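Local atomic coordinates of CELL division control protein 6 (Pyrobaculum aerophilum, PDB entry 1FNN), a protein that probably takes part in regulating DNA replication as an ATP-binding member of the Cdc6/Cdc18 family, and binds ADP. Residues L98-P103 against L113-E118; I244-R249 against K272-G277. All coordinates share one frame; numbering follows the deposited sequence.

Interaction 1: L98-P103 against L113-E118; sequences LNIPFP and LALLVE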
ATOM      1  N   LEU A  98     -21.245  10.291  17.816  1.00 35.17           N
ATOM      2  CA  LEU A  98     -22.627  10.744  17.747  1.00 38.76           C
ATOM      3  C   LEU A  98     -23.103  11.562  18.955  1.00 38.97           C
ATOM      4  O   LEU A  98     -24.274  11.945  19.053  1.00 40.58           O
ATOM      5  CB  LEU A  98     -23.515   9.490  17.634  1.00 42.46           C
ATOM      6  CG  LEU A  98     -24.171   9.093  16.311  1.00 50.56           C
ATOM      7  CD1 LEU A  98     -23.542   9.685  15.068  1.00 37.34           C
ATOM      8  CD2 LEU A  98     -24.353   7.585  16.161  1.00 43.26           C
ATOM      9  N   ASN A  99     -22.204  11.914  19.876  1.00 37.33           N
ATOM     10  CA  ASN A  99     -22.564  12.592  21.095  1.00 36.08           C
ATOM     11  C   ASN A  99     -23.744  11.927  21.810  1.00 35.34           C
ATOM     12  O   ASN A  99     -24.663  12.663  22.158  1.00 36.03           O
ATOM     13  CB  ASN A  99     -23.034  14.038  20.776  1.00 41.19           C
ATOM     14  CG  ASN A  99     -21.734  14.758  20.400  1.00 50.22           C
ATOM     15  OD1 ASN A  99     -20.927  14.815  21.330  1.00 54.28           O
ATOM     16  ND2 ASN A  99     -21.668  15.202  19.159  1.00 50.36           N
ATOM     17  N   ILE A 100     -23.621  10.656  22.144  1.00 36.98           N
ATOM     18  CA  ILE A 100     -24.694   9.969  22.882  1.00 40.27           C
ATOM     19  C   ILE A 100     -24.139   9.824  24.305  1.00 42.89           C
ATOM     20  O   ILE A 100     -23.150   9.130  24.490  1.00 42.11           O
ATOM     21  CB  ILE A 100     -24.919   8.543  22.359  1.00 41.65           C
ATOM     22  CG1 ILE A 100     -25.501   8.558  20.930  1.00 44.16           C
ATOM     23  CG2 ILE A 100     -25.800   7.712  23.300  1.00 44.19           C
ATOM     24  CD1 ILE A 100     -25.471   7.139  20.340  1.00 39.70           C
ATOM     25  N   PRO A 101     -24.774  10.458  25.275  1.00 43.03           N
ATOM     26  CA  PRO A 101     -24.279  10.366  26.648  1.00 43.79           C
ATOM     27  C   PRO A 101     -24.547   8.969  27.197  1.00 43.16           C
ATOM     28  O   PRO A 101     -25.675   8.493  27.031  1.00 44.30           O
ATOM     29  CB  PRO A 101     -25.093  11.420  27.404  1.00 41.28           C
ATOM     30  CG  PRO A 101     -25.851  12.181  26.381  1.00 45.77           C
ATOM     31  CD  PRO A 101     -25.979  11.285  25.147  1.00 42.44           C
ATOM     32  N   PHE A 102     -23.627   8.390  27.947  1.00 46.04           N
ATOM     33  CA  PHE A 102     -23.927   7.142  28.648  1.00 51.70           C
ATOM     34  C   PHE A 102     -24.481   7.355  30.061  1.00 53.83           C
ATOM     35  O   PHE A 102     -24.095   8.268  30.801  1.00 48.74           O
ATOM     36  CB  PHE A 102     -22.711   6.224  28.768  1.00 52.56           C
ATOM     37  CG  PHE A 102     -22.249   5.582  27.494  1.00 55.76           C
ATOM     38  CD1 PHE A 102     -20.975   5.029  27.443  1.00 62.29           C
ATOM     39  CD2 PHE A 102     -23.038   5.513  26.361  1.00 58.40           C
ATOM     40  CE1 PHE A 102     -20.505   4.423  26.291  1.00 61.38           C
ATOM     41  CE2 PHE A 102     -22.582   4.912  25.204  1.00 61.71           C
ATOM     42  CZ  PHE A 102     -21.312   4.369  25.174  1.00 59.43           C
ATOM     43  N   PRO A 103     -25.298   6.386  30.475  1.00 56.07           N
ATOM     44  CA  PRO A 103     -25.876   6.362  31.808  1.00 56.41           C
ATOM     45  C   PRO A 103     -24.844   6.011  32.858  1.00 55.02           C
ATOM     46  O   PRO A 103     -23.722   5.564  32.589  1.00 51.17           O
ATOM     47  CB  PRO A 103     -26.980   5.309  31.772  1.00 58.54           C
ATOM     48  CG  PRO A 103     -26.954   4.695  30.422  1.00 59.31           C
ATOM     49  CD  PRO A 103     -25.775   5.241  29.673  1.00 58.02           C
ATOM     50  N   LEU A 113     -26.971  -1.343  22.432  1.00 47.30           N
ATOM     51  CA  LEU A 113     -27.549  -1.278  21.094  1.00 47.67           C
ATOM     52  C   LEU A 113     -28.869  -0.557  21.126  1.00 45.05           C
ATOM     53  O   LEU A 113     -29.234   0.242  20.250  1.00 48.88           O
ATOM     54  CB  LEU A 113     -27.759  -2.677  20.488  1.00 49.94           C
ATOM     55  CG  LEU A 113     -26.464  -3.361  20.073  1.00 52.23           C
ATOM     56  CD1 LEU A 113     -26.749  -4.832  19.742  1.00 54.87           C
ATOM     57  CD2 LEU A 113     -25.818  -2.621  18.910  1.00 49.51           C
ATOM     58  N   ALA A 114     -29.652  -0.887  22.173  1.00 48.37           N
ATOM     59  CA  ALA A 114     -30.951  -0.199  22.313  1.00 47.40           C
ATOM     60  C   ALA A 114     -30.734   1.313  22.452  1.00 42.22           C
ATOM     61  O   ALA A 114     -31.536   2.087  21.921  1.00 46.63           O
ATOM     62  CB  ALA A 114     -31.643  -0.785  23.537  1.00 50.56           C
ATOM     63  N   LEU A 115     -29.765   1.720  23.245  1.00 44.79           N
ATOM     64  CA  LEU A 115     -29.481   3.173  23.387  1.00 47.10           C
ATOM     65  C   LEU A 115     -29.108   3.827  22.056  1.00 44.65           C
ATOM     66  O   LEU A 115     -29.624   4.868  21.646  1.00 44.22           O
ATOM     67  CB  LEU A 115     -28.364   3.379  24.406  1.00 45.40           C
ATOM     68  CG  LEU A 115     -27.989   4.847  24.742  1.00 44.27           C
ATOM     69  CD1 LEU A 115     -29.171   5.615  25.304  1.00 48.69           C
ATOM     70  CD2 LEU A 115     -26.823   4.873  25.718  1.00 47.03           C
ATOM     71  N   LEU A 116     -28.265   3.141  21.290  1.00 46.70           N
ATOM     72  CA  LEU A 116     -27.847   3.624  19.963  1.00 43.40           C
ATOM     73  C   LEU A 116     -29.028   3.673  19.039  1.00 43.04           C
ATOM     74  O   LEU A 116     -29.288   4.670  18.347  1.00 43.33           O
ATOM     75  CB  LEU A 116     -26.687   2.743  19.422  1.00 39.52           C
ATOM     76  CG  LEU A 116     -26.406   2.976  17.917  1.00 42.55           C
ATOM     77  CD1 LEU A 116     -25.954   4.420  17.715  1.00 36.72           C
ATOM     78  CD2 LEU A 116     -25.405   1.958  17.402  1.00 41.61           C
ATOM     79  N   VAL A 117     -29.899   2.648  19.075  1.00 46.44           N
ATOM     80  CA  VAL A 117     -31.125   2.747  18.252  1.00 44.61           C
ATOM     81  C   VAL A 117     -31.996   3.904  18.679  1.00 45.14           C
ATOM     82  O   VAL A 117     -32.593   4.631  17.876  1.00 46.24           O
ATOM     83  CB  VAL A 117     -31.894   1.402  18.333  1.00 49.47           C
ATOM     84  CG1 VAL A 117     -33.289   1.523  17.768  1.00 41.27           C
ATOM     85  CG2 VAL A 117     -31.088   0.328  17.599  1.00 51.07           C
ATOM     86  N   GLU A 118     -32.223   4.065  19.995  1.00 47.43           N
ATOM     87  CA  GLU A 118     -33.078   5.178  20.466  1.00 46.34           C
ATOM     88  C   GLU A 118     -32.584   6.537  20.000  1.00 39.84           C
ATOM     89  O   GLU A 118     -33.302   7.416  19.455  1.00 41.89           O
ATOM     90  CB  GLU A 118     -33.075   5.120  22.014  1.00 46.61           C
ATOM     91  CG  GLU A 118     -33.859   6.301  22.609  1.00 58.08           C
ATOM     92  CD  GLU A 118     -33.495   6.486  24.073  1.00 57.72           C
ATOM     93  OE1 GLU A 118     -33.638   5.528  24.860  1.00 61.92           O
ATOM     94  OE2 GLU A 118     -33.062   7.589  24.462  1.00 61.31           O
TER
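L98, its CD2 3.9 Å from L116 CD1, has its carbonyl oxygen hydrogen-bonded by NH1 of R123, just past the end of helix 109-122. This polar tie flanks a contact that is otherwise hydrophobic, with no hydrogen bond between 98-103 and 113-118 themselves. Two adjacent leucines of the helix divide the work. L116 offers the CD1 methyl, which meets I100 CD1 at 3.8 Å as well as L98; both partner side chains cross it at about a right angle. L115 has CG anti to its backbone N (chi1 -177°), which puts CG itself beside I100 CG2, its CD2 methyl going on to meet several residues of the loop. I100 CG2 packs 3.9 Å from L115 CD2, the two side chains sliding past each other in opposite directions. Beyond it, F102 brings ring atom CD2 to 3.9 Å from L115 CD2, and P103 CD reaches 4.1 Å from L115 CD2. The loop is thus an irregular chain laid against one side of the helix by apolar contacts, buried around L98, I100 and L116 and more open at F102 and P103. It starts from a Schellman motif that ends helix 87-97, with N99 (phi 48°) as C-prime residue. Within the P-loop AAA fold, L116 also packs on I91 and I94 of helix 87-97 and on L148 of helix 139-148, while L98 reaches V77 of the edge strand 75-80.

Interaction 2: I244-R249 against K272-G277; sequences IDILYR and KEVLFG. With ADP (adenosine-5'-diphosphate), chain D.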
ATOM      1  N   ILE A 244       5.288   5.291  -0.908  1.00 33.73           N
ATOM      2  CA  ILE A 244       5.379   6.717  -0.472  1.00 32.23           C
ATOM      3  C   ILE A 244       6.336   6.877   0.687  1.00 30.35           C
ATOM      4  O   ILE A 244       7.104   7.828   0.824  1.00 33.06           O
ATOM      5  CB  ILE A 244       3.937   7.211  -0.109  1.00 32.11           C
ATOM      6  CG1 ILE A 244       3.063   7.197  -1.369  1.00 32.80           C
ATOM      7  CG2 ILE A 244       4.052   8.606   0.529  1.00 30.11           C
ATOM      8  CD1 ILE A 244       1.543   7.226  -1.133  1.00 33.84           C
ATOM      9  N   ASP A 245       6.377   5.926   1.612  1.00 30.17           N
ATOM     10  CA  ASP A 245       7.289   5.955   2.741  1.00 33.25           C
ATOM     11  C   ASP A 245       8.742   5.932   2.224  1.00 35.06           C
ATOM     12  O   ASP A 245       9.565   6.730   2.662  1.00 32.26           O
ATOM     13  CB  ASP A 245       6.959   4.736   3.600  1.00 38.60           C
ATOM     14  CG  ASP A 245       7.694   4.497   4.884  1.00 44.24           C
ATOM     15  OD1 ASP A 245       8.402   5.353   5.412  1.00 46.26           O
ATOM     16  OD2 ASP A 245       7.620   3.405   5.480  1.00 51.30           O
ATOM     17  N   ILE A 246       9.011   5.118   1.175  1.00 33.10           N
ATOM     18  CA  ILE A 246      10.379   5.100   0.647  1.00 33.57           C
ATOM     19  C   ILE A 246      10.727   6.407  -0.020  1.00 31.89           C
ATOM     20  O   ILE A 246      11.868   6.871   0.128  1.00 33.15           O
ATOM     21  CB  ILE A 246      10.576   3.884  -0.328  1.00 31.93           C
ATOM     22  CG1 ILE A 246      10.602   2.598   0.521  1.00 32.31           C
ATOM     23  CG2 ILE A 246      11.850   4.119  -1.135  1.00 32.30           C
ATOM     24  CD1 ILE A 246      10.385   1.337  -0.370  1.00 37.94           C
ATOM     25  N   LEU A 247       9.831   6.999  -0.819  1.00 34.11           N
ATOM     26  CA  LEU A 247      10.095   8.283  -1.442  1.00 37.95           C
ATOM     27  C   LEU A 247      10.448   9.367  -0.407  1.00 37.80           C
ATOM     28  O   LEU A 247      11.459  10.090  -0.506  1.00 31.85           O
ATOM     29  CB  LEU A 247       8.904   8.757  -2.286  1.00 38.05           C
ATOM     30  CG  LEU A 247       8.950  10.137  -2.926  1.00 42.78           C
ATOM     31  CD1 LEU A 247      10.212  10.336  -3.796  1.00 41.32           C
ATOM     32  CD2 LEU A 247       7.747  10.403  -3.833  1.00 33.98           C
ATOM     33  N   TYR A 248       9.636   9.406   0.648  1.00 35.88           N
ATOM     34  CA  TYR A 248       9.835  10.459   1.671  1.00 36.18           C
ATOM     35  C   TYR A 248      11.138  10.256   2.435  1.00 36.33           C
ATOM     36  O   TYR A 248      11.946  11.167   2.658  1.00 33.79           O
ATOM     37  CB  TYR A 248       8.645  10.392   2.644  1.00 38.04           C
ATOM     38  CG  TYR A 248       8.690  11.405   3.774  1.00 37.60           C
ATOM     39  CD1 TYR A 248       8.836  12.758   3.494  1.00 37.42           C
ATOM     40  CD2 TYR A 248       8.586  11.004   5.098  1.00 37.21           C
ATOM     41  CE1 TYR A 248       8.880  13.707   4.504  1.00 36.75           C
ATOM     42  CE2 TYR A 248       8.628  11.948   6.121  1.00 39.64           C
ATOM     43  CZ  TYR A 248       8.774  13.285   5.807  1.00 39.66           C
ATOM     44  OH  TYR A 248       8.816  14.222   6.834  1.00 41.55           O
ATOM     45  N   ARG A 249      11.421   9.032   2.890  1.00 36.94           N
ATOM     46  CA  ARG A 249      12.697   8.691   3.493  1.00 35.35           C
ATOM     47  C   ARG A 249      13.898   8.982   2.582  1.00 35.09           C
ATOM     48  O   ARG A 249      14.903   9.499   3.096  1.00 39.45           O
ATOM     49  CB  ARG A 249      12.807   7.190   3.855  1.00 37.23           C
ATOM     50  CG  ARG A 249      12.074   6.883   5.157  1.00 38.12           C
ATOM     51  CD  ARG A 249      11.751   5.416   5.269  1.00 38.80           C
ATOM     52  NE  ARG A 249      10.933   4.958   6.370  1.00 37.63           N
ATOM     53  CZ  ARG A 249      11.336   4.742   7.602  1.00 36.66           C
ATOM     54  NH1 ARG A 249      10.469   4.322   8.497  1.00 38.03           N
ATOM     55  NH2 ARG A 249      12.606   4.941   7.949  1.00 42.11           N
ATOM     56  N   LYS A 272      16.092  -0.340   2.472  1.00 43.69           N
ATOM     57  CA  LYS A 272      16.539  -1.334   3.466  1.00 46.95           C
ATOM     58  C   LYS A 272      16.005  -1.101   4.849  1.00 46.97           C
ATOM     59  O   LYS A 272      15.848  -2.035   5.646  1.00 44.80           O
ATOM     60  CB  LYS A 272      18.070  -1.445   3.425  1.00 58.71           C
ATOM     61  CG  LYS A 272      18.546  -2.885   3.558  1.00 63.14           C
ATOM     62  CD  LYS A 272      20.061  -2.937   3.688  1.00 77.20           C
ATOM     63  CE  LYS A 272      20.509  -4.272   4.273  1.00 77.92           C
ATOM     64  NZ  LYS A 272      22.004  -4.325   4.348  1.00 82.88           N
ATOM     65  N   GLU A 273      15.627   0.148   5.219  1.00 48.20           N
ATOM     66  CA  GLU A 273      15.018   0.360   6.522  1.00 45.74           C
ATOM     67  C   GLU A 273      13.619  -0.206   6.608  1.00 45.54           C
ATOM     68  O   GLU A 273      13.165  -0.519   7.717  1.00 51.97           O
ATOM     69  CB  GLU A 273      14.954   1.874   6.843  1.00 50.53           C
ATOM     70  CG  GLU A 273      16.343   2.439   7.079  1.00 57.20           C
ATOM     71  CD  GLU A 273      16.775   2.364   8.525  1.00 64.39           C
ATOM     72  OE1 GLU A 273      16.213   1.607   9.335  1.00 66.94           O
ATOM     73  OE2 GLU A 273      17.725   3.098   8.876  1.00 78.99           O
ATOM     74  N   VAL A 274      12.873  -0.271   5.505  1.00 44.52           N
ATOM     75  CA  VAL A 274      11.516  -0.779   5.552  1.00 45.37           C
ATOM     76  C   VAL A 274      11.303  -2.134   4.871  1.00 53.55           C
ATOM     77  O   VAL A 274      10.154  -2.601   4.856  1.00 51.87           O
ATOM     78  CB  VAL A 274      10.533   0.210   4.899  1.00 45.48           C
ATOM     79  CG1 VAL A 274      10.547   1.515   5.726  1.00 50.24           C
ATOM     80  CG2 VAL A 274      10.884   0.515   3.464  1.00 39.93           C
ATOM     81  N   LEU A 275      12.318  -2.636   4.156  1.00 51.35           N
ATOM     82  CA  LEU A 275      12.099  -3.905   3.442  1.00 55.38           C
ATOM     83  C   LEU A 275      13.186  -4.922   3.776  1.00 55.96           C
ATOM     84  O   LEU A 275      14.319  -4.481   4.012  1.00 55.47           O
ATOM     85  CB  LEU A 275      12.167  -3.722   1.925  1.00 50.68           C
ATOM     86  CG  LEU A 275      11.007  -3.013   1.254  1.00 47.29           C
ATOM     87  CD1 LEU A 275      11.236  -2.807  -0.219  1.00 48.36           C
ATOM     88  CD2 LEU A 275       9.715  -3.804   1.484  1.00 55.58           C
ATOM     89  N   PHE A 276      12.906  -6.192   3.530  1.00 59.93           N
ATOM     90  CA  PHE A 276      13.998  -7.172   3.492  1.00 69.03           C
ATOM     91  C   PHE A 276      14.979  -6.768   2.378  1.00 67.93           C
ATOM     92  O   PHE A 276      14.544  -6.550   1.243  1.00 70.35           O
ATOM     93  CB  PHE A 276      13.529  -8.564   3.111  1.00 81.70           C
ATOM     94  CG  PHE A 276      12.767  -9.406   4.076  1.00 89.66           C
ATOM     95  CD1 PHE A 276      11.381  -9.435   4.066  1.00 92.73           C
ATOM     96  CD2 PHE A 276      13.443 -10.183   5.006  1.00 93.48           C
ATOM     97  CE1 PHE A 276      10.686 -10.220   4.964  1.00 94.17           C
ATOM     98  CE2 PHE A 276      12.748 -10.972   5.908  1.00 95.01           C
ATOM     99  CZ  PHE A 276      11.368 -10.989   5.886  1.00 94.27           C
ATOM    100  N   GLY A 277      16.257  -6.663   2.705  1.00 70.28           N
ATOM    101  CA  GLY A 277      17.245  -6.363   1.655  1.00 65.68           C
ATOM    102  C   GLY A 277      17.544  -7.651   0.892  1.00 62.38           C
ATOM    103  O   GLY A 277      16.653  -8.474   0.682  1.00 63.13           O
TER
HETATM  104  PB  ADP D 398      -5.238   0.764   2.628  1.00 37.26           P
HETATM  105  O1B ADP D 398      -6.385   1.033   3.593  1.00 34.66           O
HETATM  106  O2B ADP D 398      -5.630   0.068   1.451  1.00 39.89           O
HETATM  107  O3B ADP D 398      -4.340  -0.030   3.460  1.00 37.48           O
HETATM  108  PA  ADP D 398      -4.433   3.444   2.141  1.00 36.67           P
HETATM  109  O1A ADP D 398      -5.762   3.985   1.803  1.00 37.96           O
HETATM  110  O2A ADP D 398      -4.007   3.860   3.482  1.00 36.56           O
HETATM  111  O3A ADP D 398      -4.422   1.916   1.999  1.00 37.58           O
HETATM  112  O5' ADP D 398      -3.281   3.999   1.116  1.00 36.16           O
HETATM  113  C5' ADP D 398      -1.944   3.828   1.552  1.00 34.33           C
HETATM  114  C4' ADP D 398      -1.209   5.140   1.210  1.00 34.39           C
HETATM  115  O4' ADP D 398      -1.243   5.308  -0.189  1.00 34.50           O
HETATM  116  C3' ADP D 398      -1.851   6.397   1.785  1.00 34.84           C
HETATM  117  O3' ADP D 398      -0.824   7.345   2.023  1.00 35.06           O
HETATM  118  C2' ADP D 398      -2.776   6.747   0.669  1.00 37.05           C
HETATM  119  O2' ADP D 398      -3.143   8.127   0.677  1.00 35.23           O
HETATM  120  C1' ADP D 398      -1.883   6.473  -0.549  1.00 36.11           C
HETATM  121  N9  ADP D 398      -2.723   6.124  -1.628  1.00 33.44           N
HETATM  122  C8  ADP D 398      -3.285   4.893  -1.842  1.00 35.88           C
HETATM  123  N7  ADP D 398      -3.805   4.729  -3.022  1.00 32.40           N
HETATM  124  C5  ADP D 398      -3.564   5.951  -3.629  1.00 29.59           C
HETATM  125  C6  ADP D 398      -3.894   6.443  -4.902  1.00 32.67           C
HETATM  126  N6  ADP D 398      -4.570   5.706  -5.770  1.00 35.34           N
HETATM  127  N1  ADP D 398      -3.547   7.696  -5.205  1.00 34.91           N
HETATM  128  C2  ADP D 398      -2.911   8.420  -4.304  1.00 31.05           C
HETATM  129  N3  ADP D 398      -2.539   8.087  -3.069  1.00 35.76           N
HETATM  130  C4  ADP D 398      -2.910   6.807  -2.795  1.00 31.49           C
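E273 meets R249 through its aliphatic root, CB standing 4.0 Å from R249 NH2. The two side chains cross at about a right angle, and R249 NH2 and E273 OE1, 5.1 Å apart, are opposite charges near each other but too distant for a salt bridge. V274 comes next and gives the larger part of this segment's surface, one methyl facing the polar pair D245 and R249, the other I246. CG1, anti to the carbonyl carbon (chi1 -63°), lies over one face of the R249 guanidinium, 3.5 Å from NE, and also 3.5 Å from D245 OD2. That guanidinium is held one helical turn on from D245 by a salt bridge, R249 NE to D245 OD1 at 2.7 Å; the acceptor lies close to the guanidinium plane, whereas the donor stands 37° above the carboxylate plane. An alanine at D245 would take away the carboxylate beside V274 CG1 and would probably leave R249 NE without its mate and the guanidinium freer to turn. Here the end of helix 264-274 packs against helix 240-256 in the AAA+ lid, the latter also facing the nucleotide pocket, where I244 CD1 lies 3.5 Å from ADP O4'. The other methyl of V274, CG2, packs 3.6 Å from I246 CG1. L275, the first residue to leave helical geometry, extends this apolar side, its CD1 4.2 Å from I246 CD1 and its side chain also touching I226 of helix 217-227 and L242.

How the interactions relate
The two contacts show one principle at different places: in both, aliphatic side chains of a helix pack against a neighbouring segment. Interaction 1, partly buried, holds a loop to the helix that follows it, at the far edge of the AAA domain, its centre about 36 Å from the centre of the chain. Interaction 2 is a surface contact, its centre about 12 Å from that point, and joins a lid helix to the end of the next, with the residue that follows it. Their chemistry differs accordingly: leucine, isoleucine, phenylalanine and proline make up the first, whereas the second mixes methyls with a charged pair. No element is shared, and the centres lie about 44 Å apart. Only 244-249 borders bound ADP; interaction 1 lies far from the nucleotide.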